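Phosphorylated carbohydrates phosphatase TM_1254 (Thermotoga maritima msb8, PDB 3KBB) removes phosphate from sugar phosphates such as erythrose 4-phosphate, fructose 6-phosphate, 2-deoxyglucose 6-phosphate and mannose 6-phosphate, with the help of a divalent metal ion. Local coordinates at residues A[88-93]-A[120-125]; A[100-105]-A[126-131]. All blocks are in the same frame, centred on the assembly; numbering follows the deposited sequence.

Contact 1: A[88-93]-A[120-125]; sequences GVREAL and RLDLEK
The Schellman turn that ends helix 111-120 is gripped by Arg-90, which reaches from the first turn of helix 89-98 to the carbonyl oxygens of Leu-121 and Asp-122. Two nitrogens of the one guanidinium do the work. Its NH2 gives a hydrogen to Leu-121 O at 2.8 Å, nearly along the C=O axis and close to the guanidinium plane, whereas NH1 meets Asp-122 O at 3.0 Å from above the carbonyl plane. Arginine suits the task because it is long enough to cross to the loop and carries several N-H groups on one flat end. Its CG is anti to the backbone N (chi1 -172°), and a bend at chi3 precedes the guanidinium that meets the two carbonyls.

The carbonyls of Leu-121 and Asp-122 follow the last turn of helix 111-120, and a positive charge at this end of the helix would probably be favoured by its dipole. Asp-122 has the positive phi of this motif, and its side chain adds a charge to the site. Its OD2 takes a 2.8 Å salt bridge from Lys-125 NZ, met on the syn side, and lies in a long ion pair, 4.0 Å, with Arg-90 NH1. The carboxylate thus stands near two cations and is likely to ease the repulsion between Arg-90 NH1 and Lys-125 NZ, 4.3 Å apart. Elsewhere, Glu-85 pairs with Arg-90 NE.

Beside the guanidinium the contact turns apolar. Leu-123 CD2 sits over one face of the group, offset toward its rim and 3.6 Å from Arg-90 NH2. The same methyl touches Leu-93 CD1 at 4.2 Å, one turn further along helix 89-98, and Leu-123 also packs on Leu-118 of helix 111-120.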
ATOM      1  N   GLY A  88       7.210 -11.450  -8.262  1.00 24.23           N
ATOM      2  CA  GLY A  88       6.887 -12.636  -7.448  1.00 23.76           C
ATOM      3  C   GLY A  88       5.541 -12.569  -6.751  1.00 24.02           C
ATOM      4  O   GLY A  88       5.057 -13.584  -6.225  1.00 23.78           O
ATOM      5  N   VAL A  89       4.918 -11.390  -6.744  1.00 23.42           N
ATOM      6  CA  VAL A  89       3.659 -11.275  -6.006  1.00 24.32           C
ATOM      7  C   VAL A  89       2.495 -12.045  -6.694  1.00 23.50           C
ATOM      8  O   VAL A  89       1.695 -12.728  -6.028  1.00 23.03           O
ATOM      9  CB  VAL A  89       3.328  -9.786  -5.733  1.00 24.99           C
ATOM     10  CG1 VAL A  89       1.921  -9.644  -5.220  1.00 28.43           C
ATOM     11  CG2 VAL A  89       4.336  -9.242  -4.753  1.00 25.06           C
ATOM     12  N   ARG A  90       2.412 -11.959  -8.014  1.00 23.46           N
ATOM     13  CA  ARG A  90       1.387 -12.734  -8.719  1.00 23.53           C
ATOM     14  C   ARG A  90       1.499 -14.231  -8.411  1.00 23.89           C
ATOM     15  O   ARG A  90       0.488 -14.883  -8.134  1.00 23.50           O
ATOM     16  CB  ARG A  90       1.406 -12.426 -10.214  1.00 23.94           C
ATOM     17  CG  ARG A  90       0.253 -13.039 -10.985  1.00 23.36           C
ATOM     18  CD  ARG A  90       0.338 -12.673 -12.456  1.00 25.49           C
ATOM     19  NE  ARG A  90       0.271 -11.222 -12.646  1.00 25.68           N
ATOM     20  CZ  ARG A  90      -0.879 -10.551 -12.776  1.00 24.76           C
ATOM     21  NH1 ARG A  90      -2.046 -11.188 -12.724  1.00 22.69           N
ATOM     22  NH2 ARG A  90      -0.853  -9.242 -12.930  1.00 22.99           N
ATOM     23  N   GLU A  91       2.730 -14.765  -8.387  1.00 24.74           N
ATOM     24  CA  GLU A  91       2.967 -16.201  -8.161  1.00 25.87           C
ATOM     25  C   GLU A  91       2.517 -16.575  -6.744  1.00 24.30           C
ATOM     26  O   GLU A  91       2.042 -17.687  -6.478  1.00 23.14           O
ATOM     27  CB  GLU A  91       4.472 -16.522  -8.351  1.00 26.83           C
ATOM     28  CG  GLU A  91       4.740 -17.807  -9.154  1.00 32.50           C
ATOM     29  CD  GLU A  91       6.237 -18.175  -9.316  1.00 31.23           C
ATOM     30  OE1 GLU A  91       7.074 -17.262  -9.530  1.00 37.50           O
ATOM     31  OE2 GLU A  91       6.556 -19.401  -9.257  1.00 40.66           O
ATOM     32  N   ALA A  92       2.710 -15.640  -5.820  1.00 22.97           N
ATOM     33  CA  ALA A  92       2.310 -15.823  -4.445  1.00 21.72           C
ATOM     34  C   ALA A  92       0.798 -15.855  -4.334  1.00 20.93           C
ATOM     35  O   ALA A  92       0.261 -16.718  -3.646  1.00 19.39           O
ATOM     36  CB  ALA A  92       2.873 -14.708  -3.588  1.00 22.42           C
ATOM     37  N   LEU A  93       0.112 -14.932  -5.016  1.00 20.76           N
ATOM     38  CA  LEU A  93      -1.366 -14.940  -5.007  1.00 20.67           C
ATOM     39  C   LEU A  93      -1.905 -16.222  -5.656  1.00 21.54           C
ATOM     40  O   LEU A  93      -2.828 -16.871  -5.129  1.00 20.96           O
ATOM     41  CB  LEU A  93      -1.927 -13.711  -5.726  1.00 20.98           C
ATOM     42  CG  LEU A  93      -1.529 -12.341  -5.146  1.00 18.83           C
ATOM     43  CD1 LEU A  93      -2.149 -11.254  -6.008  1.00 20.34           C
ATOM     44  CD2 LEU A  93      -2.042 -12.253  -3.751  1.00 21.52           C
ATOM     45  N   ARG A 120      -6.029  -2.228 -13.371  1.00 27.67           N
ATOM     46  CA  ARG A 120      -4.997  -1.940 -14.363  1.00 29.16           C
ATOM     47  C   ARG A 120      -3.923  -3.014 -14.313  1.00 27.68           C
ATOM     48  O   ARG A 120      -3.363  -3.372 -15.346  1.00 29.37           O
ATOM     49  CB  ARG A 120      -4.365  -0.580 -14.070  1.00 29.15           C
ATOM     50  CG  ARG A 120      -3.775   0.167 -15.258  1.00 33.73           C
ATOM     51  CD  ARG A 120      -3.366   1.609 -14.848  1.00 31.90           C
ATOM     52  NE  ARG A 120      -4.448   2.608 -14.765  0.50 35.41           N
ATOM     53  CZ  ARG A 120      -4.664   3.407 -13.712  0.50 36.84           C
ATOM     54  NH1 ARG A 120      -3.896   3.322 -12.625  0.50 38.04           N
ATOM     55  NH2 ARG A 120      -5.652   4.299 -13.733  0.50 37.01           N
ATOM     56  N   LEU A 121      -3.645  -3.542 -13.115  1.00 26.00           N
ATOM     57  CA  LEU A 121      -2.568  -4.526 -12.954  1.00 25.95           C
ATOM     58  C   LEU A 121      -3.085  -5.954 -13.030  1.00 24.79           C
ATOM     59  O   LEU A 121      -2.312  -6.888 -12.913  1.00 25.88           O
ATOM     60  CB  LEU A 121      -1.793  -4.294 -11.646  1.00 25.93           C
ATOM     61  CG  LEU A 121      -1.036  -2.965 -11.532  1.00 27.31           C
ATOM     62  CD1 LEU A 121      -0.361  -2.897 -10.173  1.00 28.68           C
ATOM     63  CD2 LEU A 121      -0.021  -2.801 -12.652  1.00 29.99           C
ATOM     64  N   ASP A 122      -4.389  -6.108 -13.246  1.00 23.88           N
ATOM     65  CA  ASP A 122      -5.034  -7.424 -13.279  1.00 24.05           C
ATOM     66  C   ASP A 122      -4.729  -8.286 -12.034  1.00 24.06           C
ATOM     67  O   ASP A 122      -4.414  -9.468 -12.148  1.00 22.94           O
ATOM     68  CB  ASP A 122      -4.669  -8.185 -14.576  1.00 25.36           C
ATOM     69  CG  ASP A 122      -5.519  -9.407 -14.784  1.00 25.89           C
ATOM     70  OD1 ASP A 122      -6.705  -9.391 -14.394  1.00 28.37           O
ATOM     71  OD2 ASP A 122      -5.001 -10.423 -15.305  1.00 32.42           O
ATOM     72  N   LEU A 123      -4.799  -7.668 -10.852  1.00 22.84           N
ATOM     73  CA  LEU A 123      -4.564  -8.374  -9.568  1.00 23.40           C
ATOM     74  C   LEU A 123      -5.861  -8.495  -8.792  1.00 22.89           C
ATOM     75  O   LEU A 123      -5.944  -9.222  -7.814  1.00 23.62           O
ATOM     76  CB  LEU A 123      -3.510  -7.639  -8.719  1.00 23.10           C
ATOM     77  CG  LEU A 123      -2.073  -7.494  -9.231  1.00 24.23           C
ATOM     78  CD1 LEU A 123      -1.218  -6.610  -8.267  1.00 25.77           C
ATOM     79  CD2 LEU A 123      -1.444  -8.842  -9.411  1.00 24.16           C
ATOM     80  N   GLU A 124      -6.908  -7.814  -9.272  1.00 22.77           N
ATOM     81  CA  GLU A 124      -8.175  -7.807  -8.576  0.50 22.96           C
ATOM     82  C   GLU A 124      -8.858  -9.181  -8.559  1.00 22.31           C
ATOM     83  O   GLU A 124      -9.489  -9.568  -7.593  1.00 22.55           O
ATOM     84  CB  GLU A 124      -9.058  -6.780  -9.252  0.50 23.57           C
ATOM     85  CG  GLU A 124     -10.077  -6.159  -8.386  0.50 23.38           C
ATOM     86  CD  GLU A 124     -10.899  -5.232  -9.205  0.50 24.14           C
ATOM     87  OE1 GLU A 124     -10.376  -4.144  -9.538  0.50 24.62           O
ATOM     88  OE2 GLU A 124     -12.038  -5.625  -9.559  0.50 25.42           O
ATOM     89  N   LYS A 125      -8.698  -9.948  -9.635  1.00 22.17           N
ATOM     90  CA  LYS A 125      -9.366 -11.236  -9.754  1.00 23.23           C
ATOM     91  C   LYS A 125      -9.004 -12.306  -8.711  1.00 23.31           C
ATOM     92  O   LYS A 125      -9.768 -13.272  -8.483  1.00 24.37           O
ATOM     93  CB  LYS A 125      -9.099 -11.786 -11.161  1.00 23.26           C
ATOM     94  CG  LYS A 125      -7.623 -12.046 -11.433  1.00 24.20           C
ATOM     95  CD  LYS A 125      -7.383 -12.567 -12.851  1.00 24.85           C
ATOM     96  CE  LYS A 125      -5.917 -12.827 -13.018  1.00 26.90           C
ATOM     97  NZ  LYS A 125      -5.502 -13.069 -14.431  1.00 27.02           N
TER

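Contact 2: A[100-105]-A[126-131]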
ATOM      1  N   ARG A 100      -6.478 -23.630  -2.132  1.00 27.02           N
ATOM      2  CA  ARG A 100      -7.873 -23.436  -1.801  1.00 27.63           C
ATOM      3  C   ARG A 100      -8.014 -22.768  -0.428  1.00 27.28           C
ATOM      4  O   ARG A 100      -8.793 -23.179   0.444  1.00 27.88           O
ATOM      5  CB  ARG A 100      -8.652 -24.751  -1.960  1.00 28.87           C
ATOM      6  CG  ARG A 100      -8.630 -25.252  -3.410  1.00 31.74           C
ATOM      7  CD  ARG A 100      -8.903 -26.769  -3.477  0.50 35.95           C
ATOM      8  NE  ARG A 100      -7.849 -27.541  -2.811  0.50 38.84           N
ATOM      9  CZ  ARG A 100      -7.987 -28.161  -1.639  0.50 40.10           C
ATOM     10  NH1 ARG A 100      -9.148 -28.134  -0.992  0.50 40.73           N
ATOM     11  NH2 ARG A 100      -6.957 -28.816  -1.114  0.50 40.93           N
ATOM     12  N   ILE A 101      -7.192 -21.743  -0.245  1.00 25.72           N
ATOM     13  CA  ILE A 101      -7.187 -20.945   0.976  1.00 25.40           C
ATOM     14  C   ILE A 101      -7.738 -19.567   0.544  1.00 23.35           C
ATOM     15  O   ILE A 101      -7.474 -19.131  -0.569  1.00 23.26           O
ATOM     16  CB  ILE A 101      -5.705 -20.883   1.529  1.00 24.87           C
ATOM     17  CG1 ILE A 101      -5.365 -22.257   2.132  1.00 27.00           C
ATOM     18  CG2 ILE A 101      -5.484 -19.764   2.576  1.00 27.45           C
ATOM     19  CD1 ILE A 101      -3.964 -22.394   2.643  1.00 26.94           C
ATOM     20  N   LYS A 102      -8.433 -18.880   1.443  1.00 21.82           N
ATOM     21  CA  LYS A 102      -9.040 -17.584   1.086  1.00 21.45           C
ATOM     22  C   LYS A 102      -7.971 -16.515   1.031  1.00 20.91           C
ATOM     23  O   LYS A 102      -6.978 -16.586   1.797  1.00 19.85           O
ATOM     24  CB  LYS A 102     -10.032 -17.184   2.161  1.00 22.28           C
ATOM     25  CG  LYS A 102     -11.357 -17.952   2.063  1.00 24.32           C
ATOM     26  CD  LYS A 102     -12.271 -17.540   3.195  1.00 25.60           C
ATOM     27  CE  LYS A 102     -13.538 -18.371   3.200  1.00 30.45           C
ATOM     28  NZ  LYS A 102     -14.548 -17.676   4.030  1.00 33.11           N
ATOM     29  N   LEU A 103      -8.171 -15.531   0.153  1.00 19.93           N
ATOM     30  CA  LEU A 103      -7.174 -14.493  -0.098  1.00 19.74           C
ATOM     31  C   LEU A 103      -7.868 -13.173   0.134  1.00 18.89           C
ATOM     32  O   LEU A 103      -8.972 -12.964  -0.403  1.00 18.23           O
ATOM     33  CB  LEU A 103      -6.696 -14.564  -1.542  1.00 20.51           C
ATOM     34  CG  LEU A 103      -5.439 -13.913  -2.116  1.00 23.73           C
ATOM     35  CD1 LEU A 103      -4.226 -14.058  -1.173  1.00 22.81           C
ATOM     36  CD2 LEU A 103      -5.080 -14.518  -3.523  1.00 21.22           C
ATOM     37  N   ALA A 104      -7.250 -12.304   0.930  1.00 16.90           N
ATOM     38  CA  ALA A 104      -7.879 -11.021   1.208  1.00 16.21           C
ATOM     39  C   ALA A 104      -6.878  -9.884   0.995  1.00 17.14           C
ATOM     40  O   ALA A 104      -5.662 -10.075   1.146  1.00 16.86           O
ATOM     41  CB  ALA A 104      -8.411 -10.952   2.616  1.00 15.81           C
ATOM     42  N   LEU A 105      -7.431  -8.706   0.711  1.00 18.01           N
ATOM     43  CA  LEU A 105      -6.677  -7.469   0.552  1.00 19.12           C
ATOM     44  C   LEU A 105      -7.157  -6.504   1.637  1.00 19.27           C
ATOM     45  O   LEU A 105      -8.365  -6.411   1.900  1.00 20.43           O
ATOM     46  CB  LEU A 105      -7.025  -6.845  -0.799  1.00 19.23           C
ATOM     47  CG  LEU A 105      -6.209  -5.568  -0.903  1.00 19.52           C
ATOM     48  CD1 LEU A 105      -4.810  -5.847  -1.431  1.00 22.27           C
ATOM     49  CD2 LEU A 105      -6.928  -4.487  -1.694  1.00 24.45           C
ATOM     50  N   TYR A 126      -7.853 -12.166  -8.053  1.00 20.99           N
ATOM     51  CA  TYR A 126      -7.469 -13.154  -7.041  1.00 21.22           C
ATOM     52  C   TYR A 126      -8.212 -13.159  -5.709  1.00 20.94           C
ATOM     53  O   TYR A 126      -8.248 -14.179  -4.976  1.00 21.23           O
ATOM     54  CB  TYR A 126      -5.954 -13.083  -6.774  1.00 21.14           C
ATOM     55  CG  TYR A 126      -5.145 -13.267  -8.014  1.00 21.52           C
ATOM     56  CD1 TYR A 126      -4.969 -14.544  -8.549  1.00 20.94           C
ATOM     57  CD2 TYR A 126      -4.604 -12.175  -8.686  1.00 21.91           C
ATOM     58  CE1 TYR A 126      -4.236 -14.718  -9.705  1.00 22.97           C
ATOM     59  CE2 TYR A 126      -3.852 -12.352  -9.882  1.00 21.48           C
ATOM     60  CZ  TYR A 126      -3.685 -13.649 -10.356  1.00 24.31           C
ATOM     61  OH  TYR A 126      -2.965 -13.874 -11.503  1.00 24.82           O
ATOM     62  N   PHE A 127      -8.726 -12.001  -5.323  1.00 18.63           N
ATOM     63  CA  PHE A 127      -9.184 -11.834  -3.960  1.00 18.64           C
ATOM     64  C   PHE A 127     -10.611 -12.270  -3.719  1.00 19.57           C
ATOM     65  O   PHE A 127     -11.486 -12.013  -4.544  1.00 20.72           O
ATOM     66  CB  PHE A 127      -8.972 -10.371  -3.571  1.00 18.22           C
ATOM     67  CG  PHE A 127      -7.502 -10.016  -3.495  1.00 15.00           C
ATOM     68  CD1 PHE A 127      -6.776 -10.393  -2.376  1.00 17.72           C
ATOM     69  CD2 PHE A 127      -6.866  -9.428  -4.561  1.00 15.11           C
ATOM     70  CE1 PHE A 127      -5.428 -10.136  -2.298  1.00 18.92           C
ATOM     71  CE2 PHE A 127      -5.515  -9.114  -4.511  1.00 18.54           C
ATOM     72  CZ  PHE A 127      -4.772  -9.514  -3.369  1.00 17.65           C
ATOM     73  N   ASP A 128     -10.822 -12.907  -2.579  1.00 19.28           N
ATOM     74  CA  ASP A 128     -12.120 -13.299  -2.080  1.00 19.09           C
ATOM     75  C   ASP A 128     -12.745 -12.174  -1.250  1.00 19.94           C
ATOM     76  O   ASP A 128     -13.971 -11.950  -1.275  1.00 20.45           O
ATOM     77  CB  ASP A 128     -11.904 -14.510  -1.202  1.00 18.96           C
ATOM     78  CG  ASP A 128     -11.303 -15.684  -1.995  1.00 22.75           C
ATOM     79  OD1 ASP A 128     -11.967 -16.162  -2.946  1.00 24.61           O
ATOM     80  OD2 ASP A 128     -10.158 -16.115  -1.704  1.00 23.72           O
ATOM     81  N   VAL A 129     -11.895 -11.478  -0.505  1.00 18.57           N
ATOM     82  CA  VAL A 129     -12.352 -10.416   0.386  1.00 19.15           C
ATOM     83  C   VAL A 129     -11.447  -9.220   0.161  1.00 18.85           C
ATOM     84  O   VAL A 129     -10.209  -9.367   0.125  1.00 18.47           O
ATOM     85  CB  VAL A 129     -12.286 -10.883   1.862  1.00 18.68           C
ATOM     86  CG1 VAL A 129     -12.317  -9.710   2.849  1.00 19.42           C
ATOM     87  CG2 VAL A 129     -13.410 -11.908   2.172  1.00 20.63           C
HETATM   88  N   MSE A 130     -12.017  -8.013   0.099  1.00 17.09           N
HETATM   89  CA  MSE A 130     -11.153  -6.836  -0.007  1.00 18.17           C
HETATM   90  C   MSE A 130     -11.762  -5.748   0.872  1.00 18.65           C
HETATM   91  O   MSE A 130     -12.988  -5.543   0.828  1.00 19.01           O
HETATM   92  CB  MSE A 130     -11.053  -6.352  -1.462  1.00 16.94           C
HETATM   93  CG  MSE A 130     -10.520  -7.406  -2.521  1.00 17.16           C
HETATM   94 SE   MSE A 130     -10.129  -6.573  -4.204  1.00 23.78          SE
HETATM   95  CE  MSE A 130     -11.967  -6.394  -4.902  1.00 19.50           C
ATOM     96  N   VAL A 131     -10.961  -5.126   1.729  1.00 16.14           N
ATOM     97  CA  VAL A 131     -11.463  -4.071   2.630  1.00 16.95           C
ATOM     98  C   VAL A 131     -10.617  -2.823   2.361  1.00 17.37           C
ATOM     99  O   VAL A 131      -9.377  -2.936   2.204  1.00 18.29           O
ATOM    100  CB  VAL A 131     -11.334  -4.514   4.111  1.00 16.21           C
ATOM    101  CG1 VAL A 131     -11.650  -3.366   5.046  1.00 20.07           C
ATOM    102  CG2 VAL A 131     -12.278  -5.712   4.434  1.00 18.47           C
TER
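Leu-105 lays its CB over one face of the Phe-127 ring, 4.0 Å from the centroid, in a CH-pi contact, and the two side chains cross at a slant. Phe-127 CG stands beside its own backbone N (chi1 -67°), and the ring beyond it reaches strand 102-106, where CD1 comes within 3.4 Å of Ala-104 C and also meets Leu-103 CG obliquely. Leu-103 and Tyr-126 instead lie side by side, pointing the same way, with CD2 of the leucine 3.7 Å from CB of the tyrosine. An alanine in place of Phe-127 would probably open a gap beside Leu-103 and Leu-105 and leave the CB of Leu-105 without its aromatic cover.

Just before strand 129-131, Asp-128 offers OD2, through its anti lone pair, to Leu-103 N at 2.8 Å; aspartate is short enough to stand in for a backbone carbonyl here. Leu-103 O accepts from both Asp-128 N (2.9 Å) and Val-129 N (3.3 Å). Regular parallel pairing follows, Leu-105 N bonding to Val-129 O and Val-131 N to Leu-105 O. Small Ala-104 lets its CB sit 3.9 Å from Val-129 CB on one face of the sheet, while selenomethionine Met-130 sets CG beside Leu-105 CB on the other.

The two strands belong to a right-handed beta-alpha-beta crossover through helix 111-120, whose Leu-118 packs on Leu-105 and Met-130. Helix 144-153 lies against Ala-104 and Val-129 on the other face, and strand 3-7 pairs with the far side of strand 102-106.

How the contacts relate
The centres of contact 1 and contact 2 are about 12 Å apart, on the same side of the chain's centre. Along the chain their segments alternate: 88-93, 100-105, 120-125, 126-131. Helix 89-98 leads into strand 102-106, helix 111-120 follows, and its closing loop runs directly into strand 129-131, the edge strand of the parallel sheet. The contacts meet where Tyr-126 OH probably hydrogen-bonds Arg-90 NH1 and where Leu-93 packs on Tyr-126, Phe-127 and Leu-103. Contact 1 thus ties a helix to the loop feeding contact 2, within the Rossmann-like HAD core whose strand 3-7 carries the probable nucleophile Asp-7, whose side chain is about 6 Å from that of Leu-105.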